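Local coordinates for protein soluble lytic murein transglycosylase (Escherichia coli, PDB 1QSA) that cleaves the glycosidic bonds between N-acetylmuramic acid and N-acetylglucosamine in peptidoglycan, forming a 1,6-anhydro bond in the N-acetylmuramic acid residue, at residues Val489-Ser492 with Ile497-Gly500; Gly493-Met498 with Ala550-Gly555. All coordinates share one frame; numbering follows the deposited sequence.

Contact 1. Residues Val489-Ser492 with Ile497-Gly500; sequences VGAS and IMPG. With SO4 (sulfate ion), chain J.
A short beta hairpin, reduced to one antiparallel bridge in a lysozyme-like catalytic domain, pairs Ser492 with Ile497 just before helix 499-509. Two hydrogen bonds define it as a hydrogen-bonded pair: Ser492 N reaches Ile497 O at 2.9 Å, and Ile497 N returns to Ser492 O at 3.0 Å. Ser492 N stands above the carbonyl plane of Ile497, 50° out of it, whereas Ile497 N is tilted 29° from that of Ser492. Ser492 O also accepts from Asn526 ND2 of helix 523-540.

Beyond the bridge the segments meet through Met498. With CG anti to its carbonyl carbon (chi1 -72°) and further bends at chi2 and chi3, the thioether doubles back to the 489-492 segment. Its SD lies 3.8 Å from Ala491 CB and 3.6 Å from Ala491 N, an amide that bonds to Ser487 OG. The Val489 and Met498 side chains cross obliquely, with Val489 CG2 4.1 Å from Met498 SD, and Met498 CE ends 3.6 Å from Val489 O. Alongside, Pro499 CD packs 3.6 Å from Gly490 O.

Met498 is the N-cap residue, and in the first turn Gly500 N donates to sulfate O2 at 2.8 Å. The anion, probably from the crystallisation liquor, sits where an amide and the helix dipole would favour negative charge. The two hydrogen bonds between the segments both belong to the bridge, while the methionine sulfur and methyl supply mainly dispersion contact.

Contact 2. Residues Gly493-Met498 with Ala550-Gly555; sequences GLMQIM and AAYNAG. With GOL (glycerol), chain U.
Tyr552, on the last turn of helix 545-554, reaches the segment 493-498, which holds the turn of the hairpin in the Slt-type catalytic domain. The turn is type I from Gly493 to Gln496, and Gln496 and Ile497 both face Ser492 in a G1 beta bulge.

The tight part is the hydroxyl end. Tyr552 OH donates to Met495 O at 2.7 Å; Met495 O lies at the ring edge, in its plane, and the donor is tilted 28° from the carbonyl plane. Tyr552 CG is anti to the backbone N (chi1 -165°), which extends the ring from the helix toward the turn. The Met495 and Tyr552 side chains cross at about a right angle, with Met495 CB 3.4 Å from Tyr552 OH, and Ile497 CG1 adds a looser 3.9 Å approach to that oxygen. The Tyr552 side chain also touches Glu478, the predicted active-site residue, on helix 468-479.

Over one face of the ring, by contrast, the neighbour is a glycerol, probably from the crystallisation liquor. Its C3 lies 3.5 Å above the plane of the Tyr552 ring, over the centre; O2 and O3 both donate to Tyr552 O, and O1 accepts from Met498 N. The small molecule thus spans the two segments, consistent with a pocket beside the predicted catalytic residue. Within the turn, Gly493 O accepts from both Gln496 N and the side-chain amide: Gln496 NE2 meets Gly493 O at 3.0 Å with an N-H...O angle of 176°, on a lone pair.

In the fold
From the N-terminal side, the chain leaves helix 468-479 and enters the loop holding 489-492. Contact 1 closes the tight hairpin around 493-496 and delivers the chain to helix 499-509. Contact 2 starts from that same turn, sharing Ile497 and Met498, but closes a much longer loop: 51 residues, 34 of them helical, separate its segments. The second loop therefore begins within the first, and the two contact centres lie about 8 Å apart. Contact 1 is local, whereas contact 2 ties the hairpin to helix 545-554. Asn526 of helix 523-540 links them, its side-chain amide bonding backbone atoms of both contacts.

Contact 1. Residues Val489-Ser492 with Ile497-Gly500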
ATOM      1  N   VAL A 489       4.980   3.218  -9.381  1.00 23.28           N
ATOM      2  CA  VAL A 489       4.607   3.535 -10.763  1.00 22.34           C
ATOM      3  C   VAL A 489       5.038   4.946 -11.183  1.00 21.40           C
ATOM      4  O   VAL A 489       4.767   5.380 -12.302  1.00 23.83           O
ATOM      5  CB  VAL A 489       3.090   3.321 -11.045  1.00 23.26           C
ATOM      6  CG1 VAL A 489       2.744   1.837 -10.934  1.00 24.78           C
ATOM      7  CG2 VAL A 489       2.238   4.141 -10.087  1.00 22.04           C
ATOM      8  N   GLY A 490       5.679   5.671 -10.271  1.00 19.68           N
ATOM      9  CA  GLY A 490       6.173   7.002 -10.594  1.00 16.47           C
ATOM     10  C   GLY A 490       5.385   8.211 -10.123  1.00 16.03           C
ATOM     11  O   GLY A 490       5.741   9.331 -10.515  1.00 16.06           O
ATOM     12  N   ALA A 491       4.318   8.010  -9.334  1.00 14.44           N
ATOM     13  CA  ALA A 491       3.507   9.144  -8.821  1.00 12.84           C
ATOM     14  C   ALA A 491       4.437   9.902  -7.888  1.00 12.60           C
ATOM     15  O   ALA A 491       5.058   9.304  -7.009  1.00 13.61           O
ATOM     16  CB  ALA A 491       2.261   8.651  -8.087  1.00 11.74           C
ATOM     17  N   SER A 492       4.446  11.223  -8.001  1.00 11.99           N
ATOM     18  CA  SER A 492       5.420  12.009  -7.269  1.00 12.07           C
ATOM     19  C   SER A 492       4.956  13.123  -6.349  1.00 12.52           C
ATOM     20  O   SER A 492       4.028  13.873  -6.670  1.00 12.19           O
ATOM     21  CB  SER A 492       6.416  12.613  -8.259  0.54 12.35           C
ATOM     22  OG  SER A 492       7.119  11.603  -8.968  0.54 13.99           O
ATOM     23  N   ILE A 497       1.482  13.205  -8.092  1.00 11.15           N
ATOM     24  CA  ILE A 497       1.206  13.518  -9.483  1.00 12.07           C
ATOM     25  C   ILE A 497       2.001  12.626 -10.430  1.00 12.40           C
ATOM     26  O   ILE A 497       3.217  12.499 -10.297  1.00 12.59           O
ATOM     27  CB  ILE A 497       1.563  14.993  -9.759  1.00 11.14           C
ATOM     28  CG1 ILE A 497       0.763  15.913  -8.822  1.00  9.17           C
ATOM     29  CG2 ILE A 497       1.188  15.363 -11.193  1.00 12.99           C
ATOM     30  CD1 ILE A 497       1.244  17.365  -8.863  1.00  9.14           C
ATOM     31  N   MET A 498       1.292  11.990 -11.368  1.00 13.27           N
ATOM     32  CA  MET A 498       1.929  11.134 -12.379  1.00 14.43           C
ATOM     33  C   MET A 498       2.530  12.058 -13.452  1.00 14.02           C
ATOM     34  O   MET A 498       1.983  13.121 -13.742  1.00 14.32           O
ATOM     35  CB  MET A 498       0.892  10.193 -13.008  1.00 16.47           C
ATOM     36  CG  MET A 498       0.417   9.059 -12.083  1.00 16.40           C
ATOM     37  SD  MET A 498       1.694   7.842 -11.772  1.00 19.20           S
ATOM     38  CE  MET A 498       1.730   6.967 -13.363  1.00 17.45           C
ATOM     39  N   PRO A 499       3.678  11.676 -14.036  1.00 15.31           N
ATOM     40  CA  PRO A 499       4.326  12.495 -15.070  1.00 16.00           C
ATOM     41  C   PRO A 499       3.380  12.844 -16.220  1.00 14.34           C
ATOM     42  O   PRO A 499       3.346  13.982 -16.669  1.00 14.73           O
ATOM     43  CB  PRO A 499       5.487  11.609 -15.531  1.00 16.17           C
ATOM     44  CG  PRO A 499       5.843  10.859 -14.268  1.00 18.01           C
ATOM     45  CD  PRO A 499       4.493  10.494 -13.698  1.00 15.88           C
ATOM     46  N   GLY A 500       2.576  11.874 -16.654  1.00 15.48           N
ATOM     47  CA  GLY A 500       1.635  12.115 -17.744  1.00 15.77           C
ATOM     48  C   GLY A 500       0.596  13.161 -17.371  1.00 15.12           C
ATOM     49  O   GLY A 500       0.281  14.057 -18.156  1.00 15.84           O
TER
HETATM   50  S   SO4 J 709       2.801   8.146 -17.101  1.00 51.84           S
HETATM   51  O1  SO4 J 709       4.107   7.554 -16.742  1.00 51.10           O
HETATM   52  O2  SO4 J 709       2.424   9.167 -16.104  1.00 48.44           O
HETATM   53  O3  SO4 J 709       2.886   8.757 -18.445  1.00 50.62           O
HETATM   54  O4  SO4 J 709       1.769   7.085 -17.110  1.00 51.92           O

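Contact 2. Residues Gly493-Met498 with Ala550-Gly555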
ATOM      1  N   GLY A 493       5.670  13.244  -5.232  1.00 12.38           N
ATOM      2  CA  GLY A 493       5.439  14.336  -4.312  1.00 10.98           C
ATOM      3  C   GLY A 493       4.184  14.430  -3.486  1.00 10.80           C
ATOM      4  O   GLY A 493       3.429  13.464  -3.360  1.00 11.51           O
ATOM      5  N   LEU A 494       3.932  15.652  -3.016  1.00  9.51           N
ATOM      6  CA  LEU A 494       2.827  15.929  -2.098  1.00 10.32           C
ATOM      7  C   LEU A 494       1.468  15.483  -2.551  1.00  9.37           C
ATOM      8  O   LEU A 494       0.715  14.919  -1.763  1.00 10.42           O
ATOM      9  CB  LEU A 494       2.780  17.416  -1.732  1.00  9.92           C
ATOM     10  CG  LEU A 494       3.945  17.950  -0.880  1.00  9.34           C
ATOM     11  CD1 LEU A 494       3.805  19.467  -0.762  1.00  9.00           C
ATOM     12  CD2 LEU A 494       3.987  17.275   0.503  1.00  9.38           C
ATOM     13  N   MET A 495       1.185  15.670  -3.836  1.00  9.20           N
ATOM     14  CA  MET A 495      -0.121  15.289  -4.366  1.00 10.30           C
ATOM     15  C   MET A 495      -0.057  14.073  -5.287  1.00 11.26           C
ATOM     16  O   MET A 495      -1.022  13.762  -5.989  1.00  9.99           O
ATOM     17  CB  MET A 495      -0.795  16.505  -5.013  1.00 10.53           C
ATOM     18  CG  MET A 495      -0.999  17.624  -3.986  1.00  9.93           C
ATOM     19  SD  MET A 495      -1.861  19.069  -4.602  1.00 12.02           S
ATOM     20  CE  MET A 495      -3.538  18.404  -4.761  1.00 11.38           C
ATOM     21  N   GLN A 496       1.079  13.364  -5.220  1.00 10.27           N
ATOM     22  CA  GLN A 496       1.306  12.130  -5.975  1.00 10.13           C
ATOM     23  C   GLN A 496       0.875  12.234  -7.428  1.00 10.45           C
ATOM     24  O   GLN A 496       0.034  11.472  -7.924  1.00 10.74           O
ATOM     25  CB  GLN A 496       0.629  10.958  -5.250  1.00 10.23           C
ATOM     26  CG  GLN A 496       1.371  10.546  -3.956  1.00  9.72           C
ATOM     27  CD  GLN A 496       2.682   9.861  -4.266  1.00 11.88           C
ATOM     28  OE1 GLN A 496       2.710   8.672  -4.591  1.00 13.33           O
ATOM     29  NE2 GLN A 496       3.770  10.612  -4.215  1.00 11.14           N
ATOM     30  N   ILE A 497       1.482  13.205  -8.092  1.00 11.15           N
ATOM     31  CA  ILE A 497       1.206  13.518  -9.483  1.00 12.07           C
ATOM     32  C   ILE A 497       2.001  12.626 -10.430  1.00 12.40           C
ATOM     33  O   ILE A 497       3.217  12.499 -10.297  1.00 12.59           O
ATOM     34  CB  ILE A 497       1.563  14.993  -9.759  1.00 11.14           C
ATOM     35  CG1 ILE A 497       0.763  15.913  -8.822  1.00  9.17           C
ATOM     36  CG2 ILE A 497       1.188  15.363 -11.193  1.00 12.99           C
ATOM     37  CD1 ILE A 497       1.244  17.365  -8.863  1.00  9.14           C
ATOM     38  N   MET A 498       1.292  11.990 -11.368  1.00 13.27           N
ATOM     39  CA  MET A 498       1.929  11.134 -12.379  1.00 14.43           C
ATOM     40  C   MET A 498       2.530  12.058 -13.452  1.00 14.02           C
ATOM     41  O   MET A 498       1.983  13.121 -13.742  1.00 14.32           O
ATOM     42  CB  MET A 498       0.892  10.193 -13.008  1.00 16.47           C
ATOM     43  CG  MET A 498       0.417   9.059 -12.083  1.00 16.40           C
ATOM     44  SD  MET A 498       1.694   7.842 -11.772  1.00 19.20           S
ATOM     45  CE  MET A 498       1.730   6.967 -13.363  1.00 17.45           C
ATOM     46  N   ALA A 550     -12.914  11.005  -6.323  1.00  9.41           N
ATOM     47  CA  ALA A 550     -12.943   9.757  -7.068  1.00  9.19           C
ATOM     48  C   ALA A 550     -12.222   9.900  -8.412  1.00  9.21           C
ATOM     49  O   ALA A 550     -11.471   9.003  -8.806  1.00 10.87           O
ATOM     50  CB  ALA A 550     -14.386   9.298  -7.273  1.00  9.97           C
ATOM     51  N   ALA A 551     -12.418  11.032  -9.082  1.00  9.85           N
ATOM     52  CA  ALA A 551     -11.779  11.291 -10.377  1.00  9.79           C
ATOM     53  C   ALA A 551     -10.258  11.463 -10.221  1.00  9.34           C
ATOM     54  O   ALA A 551      -9.490  10.999 -11.063  1.00 10.84           O
ATOM     55  CB  ALA A 551     -12.398  12.529 -11.054  1.00 10.51           C
ATOM     56  N   TYR A 552      -9.814  12.078  -9.127  1.00  9.44           N
ATOM     57  CA  TYR A 552      -8.380  12.273  -8.909  1.00 10.22           C
ATOM     58  C   TYR A 552      -7.693  10.919  -8.732  1.00 11.95           C
ATOM     59  O   TYR A 552      -6.623  10.679  -9.284  1.00 13.66           O
ATOM     60  CB  TYR A 552      -8.140  13.166  -7.681  1.00 10.61           C
ATOM     61  CG  TYR A 552      -6.731  13.727  -7.576  1.00  9.51           C
ATOM     62  CD1 TYR A 552      -5.710  13.002  -6.943  1.00 10.22           C
ATOM     63  CD2 TYR A 552      -6.418  14.973  -8.129  1.00  9.48           C
ATOM     64  CE1 TYR A 552      -4.404  13.505  -6.867  1.00  9.27           C
ATOM     65  CE2 TYR A 552      -5.114  15.486  -8.063  1.00 10.67           C
ATOM     66  CZ  TYR A 552      -4.115  14.742  -7.432  1.00 10.10           C
ATOM     67  OH  TYR A 552      -2.824  15.230  -7.399  1.00 11.77           O
ATOM     68  N   ASN A 553      -8.354  10.001  -8.041  1.00 10.79           N
ATOM     69  CA  ASN A 553      -7.792   8.668  -7.787  1.00 12.89           C
ATOM     70  C   ASN A 553      -7.955   7.656  -8.941  1.00 13.54           C
ATOM     71  O   ASN A 553      -7.000   6.954  -9.292  1.00 14.25           O
ATOM     72  CB  ASN A 553      -8.402   8.093  -6.494  1.00 13.01           C
ATOM     73  CG  ASN A 553      -7.858   6.712  -6.141  1.00 14.47           C
ATOM     74  OD1 ASN A 553      -8.549   5.719  -6.279  1.00 17.66           O
ATOM     75  ND2 ASN A 553      -6.612   6.655  -5.685  1.00 17.57           N
ATOM     76  N   ALA A 554      -9.144   7.622  -9.539  1.00 12.72           N
ATOM     77  CA  ALA A 554      -9.472   6.658 -10.588  1.00 12.71           C
ATOM     78  C   ALA A 554      -9.627   7.186 -12.008  1.00 13.87           C
ATOM     79  O   ALA A 554      -9.771   6.395 -12.946  1.00 14.56           O
ATOM     80  CB  ALA A 554     -10.742   5.884 -10.187  1.00 13.18           C
ATOM     81  N   GLY A 555      -9.600   8.502 -12.177  1.00 12.63           N
ATOM     82  CA  GLY A 555      -9.747   9.086 -13.506  1.00 14.34           C
ATOM     83  C   GLY A 555     -11.185   9.501 -13.785  1.00 12.57           C
ATOM     84  O   GLY A 555     -12.124   8.831 -13.356  1.00 11.51           O
TER
HETATM   85  C1  GOL U 906      -2.131  11.275 -10.680  0.61 21.58           C
HETATM   86  O1  GOL U 906      -1.530  12.313 -11.430  0.61 18.72           O
HETATM   87  C2  GOL U 906      -3.110  11.846  -9.655  0.61 21.43           C
HETATM   88  O2  GOL U 906      -3.641  10.777  -8.856  0.61 23.02           O
HETATM   89  C3  GOL U 906      -4.256  12.595 -10.345  0.61 20.56           C
HETATM   90  O3  GOL U 906      -5.031  11.733 -11.161  0.61 23.26           O